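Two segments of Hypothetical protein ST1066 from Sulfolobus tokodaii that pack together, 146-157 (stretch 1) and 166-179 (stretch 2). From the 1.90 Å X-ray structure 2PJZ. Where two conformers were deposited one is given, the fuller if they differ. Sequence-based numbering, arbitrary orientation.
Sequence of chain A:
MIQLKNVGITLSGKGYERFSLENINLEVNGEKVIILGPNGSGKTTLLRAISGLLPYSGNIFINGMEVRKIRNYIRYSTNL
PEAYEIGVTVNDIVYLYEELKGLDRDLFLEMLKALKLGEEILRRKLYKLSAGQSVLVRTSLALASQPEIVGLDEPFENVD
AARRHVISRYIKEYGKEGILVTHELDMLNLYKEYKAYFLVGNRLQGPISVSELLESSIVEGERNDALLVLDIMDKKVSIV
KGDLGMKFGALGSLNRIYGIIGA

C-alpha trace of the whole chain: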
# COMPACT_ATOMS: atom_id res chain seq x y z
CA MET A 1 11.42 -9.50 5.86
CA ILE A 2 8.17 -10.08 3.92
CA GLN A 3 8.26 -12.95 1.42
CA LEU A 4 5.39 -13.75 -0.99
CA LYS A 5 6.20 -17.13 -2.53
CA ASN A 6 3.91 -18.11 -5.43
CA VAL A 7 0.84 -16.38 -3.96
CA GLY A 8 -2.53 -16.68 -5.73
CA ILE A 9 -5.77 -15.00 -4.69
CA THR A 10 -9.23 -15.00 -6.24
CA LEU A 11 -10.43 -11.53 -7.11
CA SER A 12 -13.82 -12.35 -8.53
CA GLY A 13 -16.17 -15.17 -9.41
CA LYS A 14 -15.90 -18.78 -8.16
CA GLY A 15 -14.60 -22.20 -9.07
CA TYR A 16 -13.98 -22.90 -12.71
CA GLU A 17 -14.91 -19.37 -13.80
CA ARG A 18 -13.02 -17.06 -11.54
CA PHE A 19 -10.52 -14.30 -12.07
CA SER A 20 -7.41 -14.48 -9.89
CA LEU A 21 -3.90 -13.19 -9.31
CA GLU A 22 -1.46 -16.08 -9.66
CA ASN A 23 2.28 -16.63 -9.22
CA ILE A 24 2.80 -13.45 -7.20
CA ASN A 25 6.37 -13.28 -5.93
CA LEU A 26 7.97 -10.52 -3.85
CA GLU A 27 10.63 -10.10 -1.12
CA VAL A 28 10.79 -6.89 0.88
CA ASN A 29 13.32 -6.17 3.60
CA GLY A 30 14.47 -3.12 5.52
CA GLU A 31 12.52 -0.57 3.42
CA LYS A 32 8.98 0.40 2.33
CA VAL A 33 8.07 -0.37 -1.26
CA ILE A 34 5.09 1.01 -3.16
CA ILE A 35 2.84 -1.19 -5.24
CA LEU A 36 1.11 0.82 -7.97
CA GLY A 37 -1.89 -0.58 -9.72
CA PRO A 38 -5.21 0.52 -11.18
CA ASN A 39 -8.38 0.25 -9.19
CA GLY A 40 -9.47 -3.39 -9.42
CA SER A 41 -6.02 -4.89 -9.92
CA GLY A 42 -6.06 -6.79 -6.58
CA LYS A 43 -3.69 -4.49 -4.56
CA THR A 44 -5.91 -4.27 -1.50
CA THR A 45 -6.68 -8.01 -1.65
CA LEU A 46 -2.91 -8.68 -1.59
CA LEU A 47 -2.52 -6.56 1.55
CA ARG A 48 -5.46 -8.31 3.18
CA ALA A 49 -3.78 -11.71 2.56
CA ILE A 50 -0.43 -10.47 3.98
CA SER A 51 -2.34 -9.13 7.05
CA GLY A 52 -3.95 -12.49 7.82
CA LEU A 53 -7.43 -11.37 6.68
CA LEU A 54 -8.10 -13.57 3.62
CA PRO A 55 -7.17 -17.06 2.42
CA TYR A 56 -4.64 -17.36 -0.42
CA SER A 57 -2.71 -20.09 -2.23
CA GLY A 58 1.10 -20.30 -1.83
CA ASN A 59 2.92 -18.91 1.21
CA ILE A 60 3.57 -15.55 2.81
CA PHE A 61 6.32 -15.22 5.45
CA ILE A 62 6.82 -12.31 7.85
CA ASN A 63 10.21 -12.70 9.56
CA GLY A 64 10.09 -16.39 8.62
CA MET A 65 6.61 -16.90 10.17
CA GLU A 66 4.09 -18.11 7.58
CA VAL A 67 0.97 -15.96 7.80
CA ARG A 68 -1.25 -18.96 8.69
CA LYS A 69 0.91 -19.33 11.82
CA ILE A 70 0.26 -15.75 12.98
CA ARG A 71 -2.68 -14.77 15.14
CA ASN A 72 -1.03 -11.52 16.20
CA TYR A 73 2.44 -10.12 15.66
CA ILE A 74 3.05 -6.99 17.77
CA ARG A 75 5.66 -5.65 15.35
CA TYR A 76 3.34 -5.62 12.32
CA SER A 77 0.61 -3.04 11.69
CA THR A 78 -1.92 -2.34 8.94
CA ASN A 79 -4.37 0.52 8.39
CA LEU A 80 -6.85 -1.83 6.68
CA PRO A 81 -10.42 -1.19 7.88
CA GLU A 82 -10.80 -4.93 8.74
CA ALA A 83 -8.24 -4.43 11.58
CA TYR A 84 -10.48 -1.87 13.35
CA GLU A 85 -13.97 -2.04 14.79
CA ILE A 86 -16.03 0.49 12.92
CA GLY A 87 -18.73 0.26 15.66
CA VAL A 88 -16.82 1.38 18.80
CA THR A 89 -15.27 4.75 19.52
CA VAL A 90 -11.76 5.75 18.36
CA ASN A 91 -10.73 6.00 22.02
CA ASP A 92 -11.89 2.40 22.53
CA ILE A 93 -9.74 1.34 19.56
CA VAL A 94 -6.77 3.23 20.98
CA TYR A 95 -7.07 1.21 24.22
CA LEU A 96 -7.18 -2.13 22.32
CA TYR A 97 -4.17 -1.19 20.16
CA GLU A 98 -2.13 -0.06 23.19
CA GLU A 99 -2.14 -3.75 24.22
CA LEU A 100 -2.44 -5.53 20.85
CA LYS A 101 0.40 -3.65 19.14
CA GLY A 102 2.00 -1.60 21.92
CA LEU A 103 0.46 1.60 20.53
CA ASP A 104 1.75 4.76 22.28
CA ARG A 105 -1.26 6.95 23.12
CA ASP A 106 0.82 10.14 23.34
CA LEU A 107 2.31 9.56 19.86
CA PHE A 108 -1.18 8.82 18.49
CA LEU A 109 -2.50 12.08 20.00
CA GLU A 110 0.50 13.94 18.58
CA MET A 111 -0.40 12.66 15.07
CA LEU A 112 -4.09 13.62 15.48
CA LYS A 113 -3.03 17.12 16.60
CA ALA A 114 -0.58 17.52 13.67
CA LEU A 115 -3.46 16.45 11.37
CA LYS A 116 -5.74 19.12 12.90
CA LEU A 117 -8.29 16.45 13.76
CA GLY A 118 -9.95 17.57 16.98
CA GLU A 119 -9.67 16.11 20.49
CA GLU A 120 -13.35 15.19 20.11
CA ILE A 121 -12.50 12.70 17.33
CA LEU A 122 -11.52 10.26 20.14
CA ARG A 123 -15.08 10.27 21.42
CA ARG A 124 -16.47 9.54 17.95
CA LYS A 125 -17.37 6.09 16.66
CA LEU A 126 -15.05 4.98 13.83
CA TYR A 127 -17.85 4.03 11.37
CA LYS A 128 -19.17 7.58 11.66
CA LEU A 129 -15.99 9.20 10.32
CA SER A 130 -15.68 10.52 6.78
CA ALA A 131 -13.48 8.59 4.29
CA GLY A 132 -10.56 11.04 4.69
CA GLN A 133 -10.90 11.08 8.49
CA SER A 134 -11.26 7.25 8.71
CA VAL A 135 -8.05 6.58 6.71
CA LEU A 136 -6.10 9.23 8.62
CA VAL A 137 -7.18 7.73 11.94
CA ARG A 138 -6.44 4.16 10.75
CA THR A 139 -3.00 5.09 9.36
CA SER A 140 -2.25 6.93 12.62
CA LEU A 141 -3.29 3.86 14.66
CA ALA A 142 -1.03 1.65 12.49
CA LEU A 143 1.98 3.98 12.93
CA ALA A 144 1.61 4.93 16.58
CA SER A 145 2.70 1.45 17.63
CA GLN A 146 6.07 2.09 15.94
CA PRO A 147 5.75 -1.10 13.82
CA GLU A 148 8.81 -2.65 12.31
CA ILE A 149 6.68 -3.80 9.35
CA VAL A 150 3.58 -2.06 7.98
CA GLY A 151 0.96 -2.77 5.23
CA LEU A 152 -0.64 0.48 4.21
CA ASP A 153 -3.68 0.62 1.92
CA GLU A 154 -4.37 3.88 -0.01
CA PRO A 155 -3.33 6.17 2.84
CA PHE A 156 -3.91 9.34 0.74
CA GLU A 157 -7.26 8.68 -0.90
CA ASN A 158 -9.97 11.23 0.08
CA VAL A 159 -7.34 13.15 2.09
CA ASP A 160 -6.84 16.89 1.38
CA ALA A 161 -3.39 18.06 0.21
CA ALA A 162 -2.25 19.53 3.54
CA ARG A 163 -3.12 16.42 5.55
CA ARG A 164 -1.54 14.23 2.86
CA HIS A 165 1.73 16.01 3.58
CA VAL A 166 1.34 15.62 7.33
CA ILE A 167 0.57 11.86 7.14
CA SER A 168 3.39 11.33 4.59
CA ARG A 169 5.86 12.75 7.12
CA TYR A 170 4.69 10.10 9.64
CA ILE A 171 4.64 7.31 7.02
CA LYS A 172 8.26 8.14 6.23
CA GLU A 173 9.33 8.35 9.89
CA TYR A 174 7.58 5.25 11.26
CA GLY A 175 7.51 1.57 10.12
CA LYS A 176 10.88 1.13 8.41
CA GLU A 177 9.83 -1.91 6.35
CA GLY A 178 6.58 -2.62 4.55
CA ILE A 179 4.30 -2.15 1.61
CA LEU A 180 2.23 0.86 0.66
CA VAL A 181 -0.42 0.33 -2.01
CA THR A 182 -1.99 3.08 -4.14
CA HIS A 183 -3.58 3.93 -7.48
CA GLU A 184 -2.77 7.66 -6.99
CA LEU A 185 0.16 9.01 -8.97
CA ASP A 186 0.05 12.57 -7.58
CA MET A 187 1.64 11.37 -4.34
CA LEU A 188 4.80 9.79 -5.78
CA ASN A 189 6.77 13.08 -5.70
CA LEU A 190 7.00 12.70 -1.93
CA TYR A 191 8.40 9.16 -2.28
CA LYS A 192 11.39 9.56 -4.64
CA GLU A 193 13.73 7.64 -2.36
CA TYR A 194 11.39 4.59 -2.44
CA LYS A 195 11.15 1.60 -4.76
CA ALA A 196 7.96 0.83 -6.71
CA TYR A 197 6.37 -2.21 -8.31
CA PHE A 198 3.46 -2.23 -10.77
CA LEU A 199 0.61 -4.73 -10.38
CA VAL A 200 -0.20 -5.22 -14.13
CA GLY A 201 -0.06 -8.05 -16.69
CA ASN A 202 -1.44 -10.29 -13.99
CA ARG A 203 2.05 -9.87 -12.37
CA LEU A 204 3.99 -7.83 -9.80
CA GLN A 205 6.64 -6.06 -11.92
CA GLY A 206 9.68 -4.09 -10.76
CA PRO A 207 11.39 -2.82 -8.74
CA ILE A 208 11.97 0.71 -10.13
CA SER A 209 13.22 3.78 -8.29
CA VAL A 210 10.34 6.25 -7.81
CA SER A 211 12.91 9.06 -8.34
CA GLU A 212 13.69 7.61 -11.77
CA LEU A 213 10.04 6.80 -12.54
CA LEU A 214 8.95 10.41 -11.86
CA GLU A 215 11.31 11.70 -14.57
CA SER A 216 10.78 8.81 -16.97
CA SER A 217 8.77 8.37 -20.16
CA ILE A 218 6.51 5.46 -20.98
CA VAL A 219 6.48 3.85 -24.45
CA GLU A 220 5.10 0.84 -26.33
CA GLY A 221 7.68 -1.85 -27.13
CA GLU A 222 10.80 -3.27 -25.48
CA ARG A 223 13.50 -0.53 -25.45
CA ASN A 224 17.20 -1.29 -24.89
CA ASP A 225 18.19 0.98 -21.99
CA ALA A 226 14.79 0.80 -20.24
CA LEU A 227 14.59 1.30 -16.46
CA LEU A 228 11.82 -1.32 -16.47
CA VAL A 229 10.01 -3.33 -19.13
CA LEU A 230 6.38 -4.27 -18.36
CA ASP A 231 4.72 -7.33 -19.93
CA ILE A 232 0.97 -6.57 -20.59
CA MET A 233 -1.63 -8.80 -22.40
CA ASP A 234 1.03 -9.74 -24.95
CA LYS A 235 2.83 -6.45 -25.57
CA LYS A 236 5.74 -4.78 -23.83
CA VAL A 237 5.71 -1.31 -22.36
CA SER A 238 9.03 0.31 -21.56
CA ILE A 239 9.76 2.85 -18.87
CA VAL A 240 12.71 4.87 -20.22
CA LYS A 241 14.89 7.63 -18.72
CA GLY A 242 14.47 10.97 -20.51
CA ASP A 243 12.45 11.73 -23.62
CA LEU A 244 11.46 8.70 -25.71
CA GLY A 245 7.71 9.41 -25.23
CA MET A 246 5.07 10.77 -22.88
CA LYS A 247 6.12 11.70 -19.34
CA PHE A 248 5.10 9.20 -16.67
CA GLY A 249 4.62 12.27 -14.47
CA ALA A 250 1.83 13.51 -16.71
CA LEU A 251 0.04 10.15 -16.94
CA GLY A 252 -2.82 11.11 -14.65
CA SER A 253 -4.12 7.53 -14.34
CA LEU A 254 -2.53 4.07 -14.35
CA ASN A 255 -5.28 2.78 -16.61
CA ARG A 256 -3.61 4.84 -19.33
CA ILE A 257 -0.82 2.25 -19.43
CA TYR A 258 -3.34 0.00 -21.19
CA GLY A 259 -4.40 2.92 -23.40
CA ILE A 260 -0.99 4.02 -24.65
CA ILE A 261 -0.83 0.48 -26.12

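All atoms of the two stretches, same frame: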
# COMPACT_ATOMS: atom_id res chain seq x y z
N GLN A 146 4.70 2.18 16.42
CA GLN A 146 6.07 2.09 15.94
C GLN A 146 6.37 0.67 15.38
O GLN A 146 7.32 -0.01 15.82
CB GLN A 146 7.05 2.47 17.06
CG GLN A 146 6.88 3.93 17.45
CD GLN A 146 8.10 4.53 18.12
OE1 GLN A 146 8.09 4.76 19.33
NE2 GLN A 146 9.15 4.79 17.35
N PRO A 147 5.58 0.23 14.39
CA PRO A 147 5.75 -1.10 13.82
C PRO A 147 7.09 -1.20 13.14
O PRO A 147 7.61 -0.20 12.57
CB PRO A 147 4.65 -1.17 12.73
CG PRO A 147 4.39 0.28 12.35
CD PRO A 147 4.55 1.02 13.67
N GLU A 148 7.68 -2.39 13.18
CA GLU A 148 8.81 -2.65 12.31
C GLU A 148 8.37 -2.88 10.85
O GLU A 148 9.13 -2.64 9.92
CB GLU A 148 9.57 -3.89 12.79
CG GLU A 148 10.24 -3.74 14.16
CD GLU A 148 11.24 -2.60 14.27
OE1 GLU A 148 11.77 -2.10 13.23
OE2 GLU A 148 11.50 -2.21 15.43
N ILE A 149 7.15 -3.38 10.68
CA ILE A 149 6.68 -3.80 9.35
C ILE A 149 5.26 -3.29 9.24
O ILE A 149 4.47 -3.53 10.11
CB ILE A 149 6.69 -5.36 9.21
CG1 ILE A 149 8.09 -5.92 9.56
CG2 ILE A 149 6.25 -5.78 7.76
CD1 ILE A 149 8.19 -7.52 9.45
N VAL A 150 4.94 -2.63 8.13
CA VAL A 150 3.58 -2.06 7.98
C VAL A 150 2.97 -2.38 6.57
O VAL A 150 3.68 -2.40 5.55
CB VAL A 150 3.65 -0.52 8.35
CG1 VAL A 150 4.43 0.25 7.24
CG2 VAL A 150 2.29 0.09 8.65
N GLY A 151 1.67 -2.62 6.50
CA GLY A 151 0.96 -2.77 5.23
C GLY A 151 -0.02 -1.62 5.17
O GLY A 151 -0.98 -1.56 5.94
N LEU A 152 0.22 -0.69 4.27
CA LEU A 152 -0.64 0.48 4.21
C LEU A 152 -1.45 0.51 2.92
O LEU A 152 -0.91 0.49 1.83
CB LEU A 152 0.18 1.76 4.39
CG LEU A 152 0.89 1.91 5.72
CD1 LEU A 152 1.79 3.15 5.69
CD2 LEU A 152 -0.14 1.99 6.87
N ASP A 153 -2.77 0.52 3.08
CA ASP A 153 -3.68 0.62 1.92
C ASP A 153 -4.09 2.09 1.67
O ASP A 153 -4.64 2.76 2.56
CB ASP A 153 -4.91 -0.24 2.17
CG ASP A 153 -5.83 -0.31 0.95
OD1 ASP A 153 -5.34 -0.26 -0.20
OD2 ASP A 153 -7.04 -0.38 1.16
N GLU A 154 -3.85 2.57 0.46
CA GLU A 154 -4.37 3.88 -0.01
C GLU A 154 -4.42 4.95 1.07
O GLU A 154 -5.51 5.49 1.36
CB GLU A 154 -5.79 3.71 -0.59
CG GLU A 154 -5.82 2.89 -1.84
CD GLU A 154 -5.34 3.65 -3.08
OE1 GLU A 154 -4.80 4.78 -2.96
OE2 GLU A 154 -5.51 3.08 -4.17
N PRO A 155 -3.26 5.29 1.68
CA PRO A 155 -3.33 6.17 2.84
C PRO A 155 -3.68 7.64 2.49
O PRO A 155 -3.90 8.43 3.38
CB PRO A 155 -1.92 6.09 3.44
CG PRO A 155 -1.03 5.71 2.29
CD PRO A 155 -1.87 4.87 1.36
N PHE A 156 -3.77 7.94 1.19
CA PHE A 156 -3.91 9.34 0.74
C PHE A 156 -5.25 9.60 0.07
O PHE A 156 -5.57 10.75 -0.26
CB PHE A 156 -2.81 9.70 -0.24
CG PHE A 156 -1.42 9.31 0.20
CD1 PHE A 156 -0.79 9.98 1.23
CD2 PHE A 156 -0.74 8.29 -0.47
CE1 PHE A 156 0.50 9.63 1.63
CE2 PHE A 156 0.55 7.93 -0.09
CZ PHE A 156 1.17 8.60 0.97
N GLU A 157 -6.03 8.55 -0.14
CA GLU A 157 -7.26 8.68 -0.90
C GLU A 157 -8.30 9.42 -0.06
O GLU A 157 -8.45 9.14 1.12
CB GLU A 157 -7.75 7.32 -1.39
CG GLU A 157 -8.93 7.39 -2.32
CD GLU A 157 -9.08 6.16 -3.20
OE1 GLU A 157 -8.51 5.09 -2.88
OE2 GLU A 157 -9.77 6.26 -4.23
N VAL A 166 1.15 15.95 5.92
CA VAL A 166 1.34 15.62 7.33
C VAL A 166 1.47 14.09 7.53
O VAL A 166 2.43 13.61 8.16
CB VAL A 166 0.23 16.23 8.22
CG1 VAL A 166 0.35 15.73 9.65
CG2 VAL A 166 0.35 17.77 8.21
N ILE A 167 0.54 13.32 6.96
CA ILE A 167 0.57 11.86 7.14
C ILE A 167 1.78 11.23 6.43
O ILE A 167 2.33 10.25 6.91
CB ILE A 167 -0.79 11.19 6.74
CG1 ILE A 167 -0.93 9.81 7.39
CG2 ILE A 167 -0.93 11.11 5.22
CD1 ILE A 167 -1.00 9.82 8.88
N SER A 168 2.22 11.82 5.32
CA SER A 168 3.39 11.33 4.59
C SER A 168 4.64 11.45 5.45
O SER A 168 5.49 10.58 5.42
CB SER A 168 3.58 12.09 3.28
OG SER A 168 4.64 11.55 2.52
N ARG A 169 4.74 12.54 6.21
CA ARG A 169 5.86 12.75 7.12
C ARG A 169 5.89 11.61 8.15
O ARG A 169 6.95 11.05 8.43
CB ARG A 169 5.83 14.17 7.76
CG ARG A 169 6.25 15.27 6.70
CD ARG A 169 5.95 16.81 6.99
NE ARG A 169 6.22 17.59 5.75
CZ ARG A 169 5.38 18.46 5.15
NH1 ARG A 169 4.21 18.76 5.69
NH2 ARG A 169 5.74 19.06 4.00
N TYR A 170 4.73 11.20 8.66
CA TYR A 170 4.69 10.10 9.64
C TYR A 170 4.95 8.72 9.01
O TYR A 170 5.57 7.85 9.62
CB TYR A 170 3.36 10.10 10.38
CG TYR A 170 3.26 11.20 11.40
CD1 TYR A 170 4.15 11.26 12.47
CD2 TYR A 170 2.27 12.18 11.31
CE1 TYR A 170 4.06 12.27 13.42
CE2 TYR A 170 2.17 13.19 12.25
CZ TYR A 170 3.07 13.23 13.29
OH TYR A 170 2.96 14.24 14.23
N ILE A 171 4.42 8.53 7.80
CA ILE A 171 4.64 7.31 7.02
C ILE A 171 6.13 7.13 6.80
O ILE A 171 6.66 6.02 6.90
CB ILE A 171 3.82 7.35 5.67
CG1 ILE A 171 2.33 7.19 5.98
CG2 ILE A 171 4.32 6.29 4.65
CD1 ILE A 171 1.37 7.45 4.81
N LYS A 172 6.83 8.22 6.52
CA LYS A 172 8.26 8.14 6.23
C LYS A 172 9.10 7.92 7.49
O LYS A 172 10.14 7.24 7.44
CB LYS A 172 8.71 9.32 5.37
CG LYS A 172 7.99 9.32 3.98
CD LYS A 172 8.10 10.67 3.24
CE LYS A 172 9.43 10.87 2.56
NZ LYS A 172 9.37 12.15 1.74
N GLU A 173 8.61 8.44 8.62
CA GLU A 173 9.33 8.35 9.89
C GLU A 173 9.13 7.02 10.62
O GLU A 173 10.08 6.50 11.23
CB GLU A 173 8.96 9.51 10.81
CG GLU A 173 9.52 9.37 12.23
CD GLU A 173 9.32 10.59 13.07
OE1 GLU A 173 8.43 11.42 12.72
OE2 GLU A 173 10.05 10.73 14.10
N TYR A 174 7.92 6.47 10.53
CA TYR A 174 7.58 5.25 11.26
C TYR A 174 7.38 4.02 10.34
O TYR A 174 7.15 4.16 9.12
CB TYR A 174 6.35 5.51 12.15
CG TYR A 174 6.64 6.54 13.23
CD1 TYR A 174 7.37 6.19 14.36
CD2 TYR A 174 6.23 7.87 13.09
CE1 TYR A 174 7.66 7.13 15.35
CE2 TYR A 174 6.52 8.83 14.08
CZ TYR A 174 7.23 8.44 15.21
OH TYR A 174 7.54 9.35 16.21
N GLY A 175 7.51 2.83 10.91
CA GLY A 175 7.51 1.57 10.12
C GLY A 175 8.60 1.49 9.04
O GLY A 175 8.33 1.69 7.87
N LYS A 176 9.82 1.14 9.40
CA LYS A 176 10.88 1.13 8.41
C LYS A 176 10.63 0.22 7.22
O LYS A 176 11.00 0.60 6.11
CB LYS A 176 12.24 0.79 9.04
CG LYS A 176 13.39 0.84 8.01
CD LYS A 176 14.76 0.66 8.65
CE LYS A 176 15.12 -0.80 8.80
NZ LYS A 176 16.49 -0.86 9.40
N GLU A 177 10.01 -0.94 7.44
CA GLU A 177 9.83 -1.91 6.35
C GLU A 177 8.33 -2.02 6.07
O GLU A 177 7.50 -1.90 6.99
CB GLU A 177 10.35 -3.28 6.78
CG GLU A 177 10.10 -4.46 5.81
CD GLU A 177 10.72 -5.73 6.36
OE1 GLU A 177 11.95 -5.73 6.64
OE2 GLU A 177 9.98 -6.73 6.53
N GLY A 178 7.97 -2.28 4.82
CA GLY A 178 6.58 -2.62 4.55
C GLY A 178 6.17 -2.32 3.14
O GLY A 178 7.00 -2.18 2.23
N ILE A 179 4.85 -2.25 2.95
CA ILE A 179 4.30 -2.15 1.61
C ILE A 179 3.22 -1.11 1.69
O ILE A 179 2.39 -1.14 2.59
CB ILE A 179 3.70 -3.51 1.13
CG1 ILE A 179 4.82 -4.54 0.86
CG2 ILE A 179 2.86 -3.32 -0.20
CD1 ILE A 179 4.27 -5.98 0.74
O HOH W 1 8.15 2.37 13.43

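The two segments meet in three places: strand 149-153 pairs in parallel with strand 177-179; the strand residue L152, with P155 and F156 beyond the strand, packs against helix 166-173, which precedes the second strand; and Q146 and P147 meet Y174 and G175 ahead of the strands. Together they bury 712 Å² of surface, counting both sides.

The strands run at 18° to one another and are joined by a regular parallel ladder. E177 N donates to E148 O (3.1 Å), and V150 N returns to E177 O (2.9 Å). One step on, I179 N donates to V150 O (2.9 Å) and L152 N to I179 O (2.8 Å), the last nearly linear at 173°. Residues E177 and I179 of one strand thus bond to the residues on both sides of their partners I149 and G151, as expected of parallel pairing. CA-H...O contacts fill in between these bonds, among them I149 CA to E177 O at 3.1 Å.

Glycines let the backbones fit closely. G178 lies opposite V150, and its CA sits 3.1 Å from V150 O; a CB there would fall 2.0 Å from that same oxygen, and the backbone angles of G178 by themselves call for glycine. G175, just before the strand, is a milder case. Its CA rests 3.0 Å from P147 O, with CA-H...O geometry, and a CB would be tight against V150 CG1, at 3.0 Å, so the glycine leaves room for that methyl; its positive phi also favours glycine. A water also ties this corner together, donating to P147 O (2.8 Å) and accepting from G175 N (2.6 Å).

On the sheet face bearing I149, E177 and I179, the I149 side chain reaches the extended E177 side chain, CD1 to OE2 at 3.5 Å; the carboxylate oxygens of E177 are hydrogen-bonded elsewhere in the structure. Near the start of the contact, Q146 points sideways from its CA, but its end approaches Y174, placing NE2 3.4 Å from CE1, at the edge of the ring and near its plane.

The helix supplies the main apolar bump. The side chain of I171 points toward the first stretch and fits into the hollow formed by L152, P155 and F156: L152 CD1 lies 4.1 Å from I171 CG1, while P155 CB and F156 CE1 lie 3.8 Å and 4.0 Å from I171 CD1. The F156 side chain, which leaves sideways before its end swings nearer, also touches the preceding helical turn, with CE1 4.1 Å from I167 CG2 and 4.3 Å from S168 CB. Its approach to all three helix residues is oblique.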